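Local coordinates for adhesion G-protein coupled receptor G6 (Danio rerio, PDB 6V55) that is an adhesion-type G-protein-coupled receptor involved in myelination, whose calcium-binding extracellular region probably mediates cell adhesion and ligand recognition, at residues Val113-Leu117 / Arg118-Val122; Leu77-Asn80 / Gly81-Leu84. One frame throughout, in Å; residues are numbered along the deposited sequence.

Interaction 1 (Val113-Leu117 / Arg118-Val122)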
loop_
_atom_site.group_PDB
_atom_site.type_symbol
_atom_site.label_atom_id
_atom_site.label_comp_id
_atom_site.label_asym_id
_atom_site.label_seq_id
_atom_site.Cartn_x
_atom_site.Cartn_y
_atom_site.Cartn_z
ATOM N N VAL A 113 11.142 -16.342 3.488
ATOM C CA VAL A 113 11.463 -17.519 2.693
ATOM C C VAL A 113 12.961 -17.503 2.433
ATOM O O VAL A 113 13.505 -16.479 1.998
ATOM C CB VAL A 113 10.670 -17.541 1.370
ATOM C CG1 VAL A 113 11.157 -18.675 0.439
ATOM C CG2 VAL A 113 9.175 -17.670 1.644
ATOM N N ALA A 114 13.628 -18.620 2.735
ATOM C CA ALA A 114 15.045 -18.746 2.421
ATOM C C ALA A 114 15.234 -18.854 0.918
ATOM O O ALA A 114 14.403 -19.446 0.221
ATOM C CB ALA A 114 15.640 -19.958 3.136
ATOM N N VAL A 115 16.292 -18.205 0.417
ATOM C CA VAL A 115 16.715 -18.419 -0.960
ATOM C C VAL A 115 17.106 -19.890 -1.100
ATOM O O VAL A 115 17.695 -20.480 -0.177
ATOM C CB VAL A 115 17.849 -17.436 -1.324
ATOM C CG1 VAL A 115 18.917 -17.416 -0.265
ATOM C CG2 VAL A 115 18.494 -17.742 -2.673
ATOM N N THR A 116 16.638 -20.521 -2.186
ATOM C CA THR A 116 16.923 -21.916 -2.500
ATOM C C THR A 116 18.433 -22.181 -2.601
ATOM O O THR A 116 19.255 -21.286 -2.871
ATOM C CB THR A 116 16.264 -22.330 -3.826
ATOM O OG1 THR A 116 16.854 -21.601 -4.915
ATOM C CG2 THR A 116 14.786 -22.063 -3.824
ATOM N N LEU A 117 18.789 -23.441 -2.333
ATOM C CA LEU A 117 20.164 -23.881 -2.478
ATOM C C LEU A 117 20.629 -23.864 -3.926
ATOM O O LEU A 117 21.824 -23.659 -4.167
ATOM C CB LEU A 117 20.314 -25.273 -1.880
ATOM C CG LEU A 117 21.681 -25.673 -1.321
ATOM C CD1 LEU A 117 22.400 -24.505 -0.650
ATOM C CD2 LEU A 117 21.609 -26.874 -0.352
ATOM N N ARG A 118 19.708 -23.982 -4.892
ATOM C CA ARG A 118 20.057 -23.934 -6.307
ATOM C C ARG A 118 20.303 -22.524 -6.843
ATOM O O ARG A 118 20.551 -22.375 -8.045
ATOM C CB ARG A 118 18.968 -24.614 -7.128
ATOM C CG ARG A 118 19.115 -26.114 -7.167
ATOM C CD ARG A 118 18.159 -26.703 -8.170
ATOM N NE ARG A 118 17.274 -27.664 -7.528
ATOM C CZ ARG A 118 17.516 -28.967 -7.441
ATOM N NH1 ARG A 118 18.621 -29.485 -7.966
ATOM N NH2 ARG A 118 16.642 -29.750 -6.831
ATOM N N ASN A 119 20.214 -21.497 -6.001
ATOM C CA ASN A 119 20.715 -20.166 -6.309
ATOM C C ASN A 119 21.994 -19.874 -5.553
ATOM O O ASN A 119 22.357 -18.707 -5.398
ATOM C CB ASN A 119 19.669 -19.094 -5.973
ATOM C CG ASN A 119 18.568 -19.009 -7.011
ATOM O OD1 ASN A 119 18.839 -18.821 -8.211
ATOM N ND2 ASN A 119 17.318 -19.163 -6.565
ATOM N N GLN A 120 22.658 -20.898 -5.024
ATOM C CA GLN A 120 23.841 -20.703 -4.197
ATOM C C GLN A 120 24.938 -21.694 -4.576
ATOM O O GLN A 120 24.666 -22.850 -4.901
ATOM C CB GLN A 120 23.504 -20.850 -2.694
ATOM C CG GLN A 120 22.610 -19.762 -2.120
ATOM C CD GLN A 120 22.028 -20.142 -0.796
ATOM O OE1 GLN A 120 21.532 -21.253 -0.635
ATOM N NE2 GLN A 120 22.063 -19.221 0.167
ATOM N N LYS A 121 26.176 -21.232 -4.525
ATOM C CA LYS A 121 27.364 -22.063 -4.644
ATOM C C LYS A 121 27.976 -22.152 -3.250
ATOM O O LYS A 121 27.610 -21.386 -2.354
ATOM C CB LYS A 121 28.341 -21.465 -5.674
ATOM C CG LYS A 121 27.964 -21.752 -7.165
ATOM C CD LYS A 121 26.896 -20.781 -7.753
ATOM C CE LYS A 121 26.442 -21.132 -9.186
ATOM N NZ LYS A 121 25.085 -20.571 -9.503
ATOM N N VAL A 122 28.860 -23.126 -3.023
ATOM C CA VAL A 122 29.307 -23.432 -1.660
ATOM C C VAL A 122 30.827 -23.530 -1.615
ATOM O O VAL A 122 31.420 -24.345 -2.330
ATOM C CB VAL A 122 28.658 -24.721 -1.110
ATOM C CG1 VAL A 122 29.337 -25.181 0.154
ATOM C CG2 VAL A 122 27.186 -24.487 -0.774
#

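Interaction 2 (Leu77-Asn80 / Gly81-Leu84)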
loop_
_atom_site.group_PDB
_atom_site.type_symbol
_atom_site.label_atom_id
_atom_site.label_comp_id
_atom_site.label_asym_id
_atom_site.label_seq_id
_atom_site.Cartn_x
_atom_site.Cartn_y
_atom_site.Cartn_z
ATOM N N LEU A 77 -9.718 -4.851 -8.308
ATOM C CA LEU A 77 -9.600 -6.196 -7.768
ATOM C C LEU A 77 -8.320 -6.885 -8.197
ATOM O O LEU A 77 -8.169 -8.085 -7.936
ATOM C CB LEU A 77 -10.797 -7.043 -8.192
ATOM C CG LEU A 77 -12.020 -6.678 -7.357
ATOM C CD1 LEU A 77 -13.260 -6.722 -8.220
ATOM C CD2 LEU A 77 -12.125 -7.626 -6.162
ATOM N N THR A 78 -7.393 -6.160 -8.840
ATOM C CA THR A 78 -6.403 -6.818 -9.689
ATOM C C THR A 78 -5.305 -7.512 -8.905
ATOM O O THR A 78 -4.637 -8.390 -9.448
ATOM C CB THR A 78 -5.772 -5.814 -10.661
ATOM O OG1 THR A 78 -5.027 -4.836 -9.928
ATOM C CG2 THR A 78 -6.850 -5.100 -11.458
ATOM N N ALA A 79 -5.129 -7.177 -7.637
ATOM C CA ALA A 79 -4.072 -7.781 -6.844
ATOM C C ALA A 79 -4.565 -8.918 -5.973
ATOM O O ALA A 79 -3.795 -9.382 -5.135
ATOM C CB ALA A 79 -3.397 -6.732 -5.953
ATOM N N ASN A 80 -5.805 -9.395 -6.182
ATOM C CA ASN A 80 -6.509 -10.176 -5.163
ATOM C C ASN A 80 -5.924 -11.573 -4.971
ATOM O O ASN A 80 -5.613 -11.962 -3.847
ATOM C CB ASN A 80 -7.992 -10.272 -5.494
ATOM C CG ASN A 80 -8.723 -11.217 -4.573
ATOM O OD1 ASN A 80 -9.006 -10.895 -3.409
ATOM N ND2 ASN A 80 -9.025 -12.402 -5.080
ATOM N N GLY A 81 -5.763 -12.348 -6.031
ATOM C CA GLY A 81 -5.190 -13.667 -5.807
ATOM C C GLY A 81 -3.674 -13.762 -5.897
ATOM O O GLY A 81 -3.141 -14.845 -6.146
ATOM N N LEU A 82 -2.962 -12.665 -5.662
ATOM C CA LEU A 82 -1.580 -12.528 -6.103
ATOM C C LEU A 82 -0.560 -12.872 -5.017
ATOM O O LEU A 82 -0.804 -12.693 -3.818
ATOM C CB LEU A 82 -1.336 -11.105 -6.594
ATOM C CG LEU A 82 -1.448 -10.915 -8.108
ATOM C CD1 LEU A 82 -2.848 -11.289 -8.648
ATOM C CD2 LEU A 82 -1.061 -9.483 -8.461
ATOM N N THR A 83 0.610 -13.346 -5.464
ATOM C CA THR A 83 1.717 -13.735 -4.590
ATOM C C THR A 83 3.016 -13.202 -5.175
ATOM O O THR A 83 3.440 -13.647 -6.241
ATOM C CB THR A 83 1.817 -15.256 -4.442
ATOM O OG1 THR A 83 0.604 -15.786 -3.881
ATOM C CG2 THR A 83 2.991 -15.612 -3.548
ATOM N N LEU A 84 3.658 -12.263 -4.491
ATOM C CA LEU A 84 4.818 -11.568 -5.029
ATOM C C LEU A 84 6.031 -11.809 -4.144
ATOM O O LEU A 84 5.917 -12.082 -2.943
ATOM C CB LEU A 84 4.576 -10.067 -5.160
ATOM C CG LEU A 84 3.276 -9.659 -5.863
ATOM C CD1 LEU A 84 3.208 -8.153 -5.984
ATOM C CD2 LEU A 84 3.115 -10.306 -7.242
#

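Interaction 1 (Val113-Leu117 / Arg118-Val122)
Val115 lays its two methyl groups over the turn that follows: CG2, anti to the backbone N, meets CB of Asn119 at 3.8 Å, while CG1 faces the end of the Gln120 side chain. One residue on, Thr116 has OG1 between its own N and carbonyl carbon (chi1 65°), which brings the hydroxyl to 3.0 Å from ND2 of Asn119. The backbone closes the turn through two bonds. Asn119 N donates to Thr116 O over 3.3 Å, and Gln120 N donates to Leu117 O over 3.0 Å; these two successive i+3 to i bonds wind Thr116-Gln120 into a short turn of 3-10 character. Leu117 and Gln120 cross at about a right angle on the buried flank, where Leu117 also packs on Trp299 and His301. Arg118 departs from the turn, bending at chi3 to a salt bridge with Asp298. The turn thus joins strand 105-114, which pairs with strand 41-51 in the CUB region, to strand 122-123, the edge strand beside strand 268-276 in the pentraxin-like region.

Interaction 2 (Leu77-Asn80 / Gly81-Leu84)
Two type I beta turns follow one another, Leu77 to Asn80 and Ala79 to Leu82, the first closed by Asn80 N donating to Leu77 O at 3.2 Å and the second by a weak bond from Leu82 N to Ala79 O, 3.4 Å long and bent to 145° at the hydrogen. Leu82 carries the side-chain contact. Its CB sits 3.3 Å from Ala79 O, the same carbonyl oxygen that receives its N-H, and the isobutyl group folds back over the preceding turn. There CD1 comes to 3.5 Å from Thr78 O, while CD2 lies over the backbone at 3.8 Å from Ala79 CA and reaches Ala79 CB at 4.4 Å. The double turn is the connection between strands 71-74 and 83-85 of the CUB domain, which belong to different sheets of its beta sandwich, so the chain passes here from one sheet to the other. Ala79 turns its methyl group inward, against Phe47, Phe50 and Phe74, and Leu82 also touches Phe74. Cutting Leu82 back to an alanine would probably leave the Thr78-Ala79 peptide without its cover and open a gap beside Phe74. At the outer corner, Asn80 holds CG anti to its own N (chi1 172°), which places the amide beside the following peptide, with CG 3.5 Å from Gly81 N. The hydroxyl of Thr78 is bonded to the carbonyl oxygen of Cys75, tying the first turn to the residue just after strand 71-74. At the exit of the second turn the backbone of Leu82 already bonds to Phe47, and within strand 83-85 Leu84 bonds to Ile45; Thr83 touches an attached N-acetylglucosamine.

How the interactions relate
Both interactions are local turns at strand ends, and both reach the four-stranded CUB sheet: interaction 2 leads into its edge strand 83-85, and interaction 1 leaves its strand 105-114. Their centres lie about 26 Å apart and they do not touch; strand 41-51 lies between the two strands and pairs with each. Interaction 2 is a surface contact within one domain, resting on a leucine folded over peptide groups and a single weak bond across its segments. Interaction 1 is partly buried where the CUB and pentraxin-like regions meet; it rests more on firm backbone hydrogen bonding, and its arginine reaches outside the turn into the pentraxin-like region.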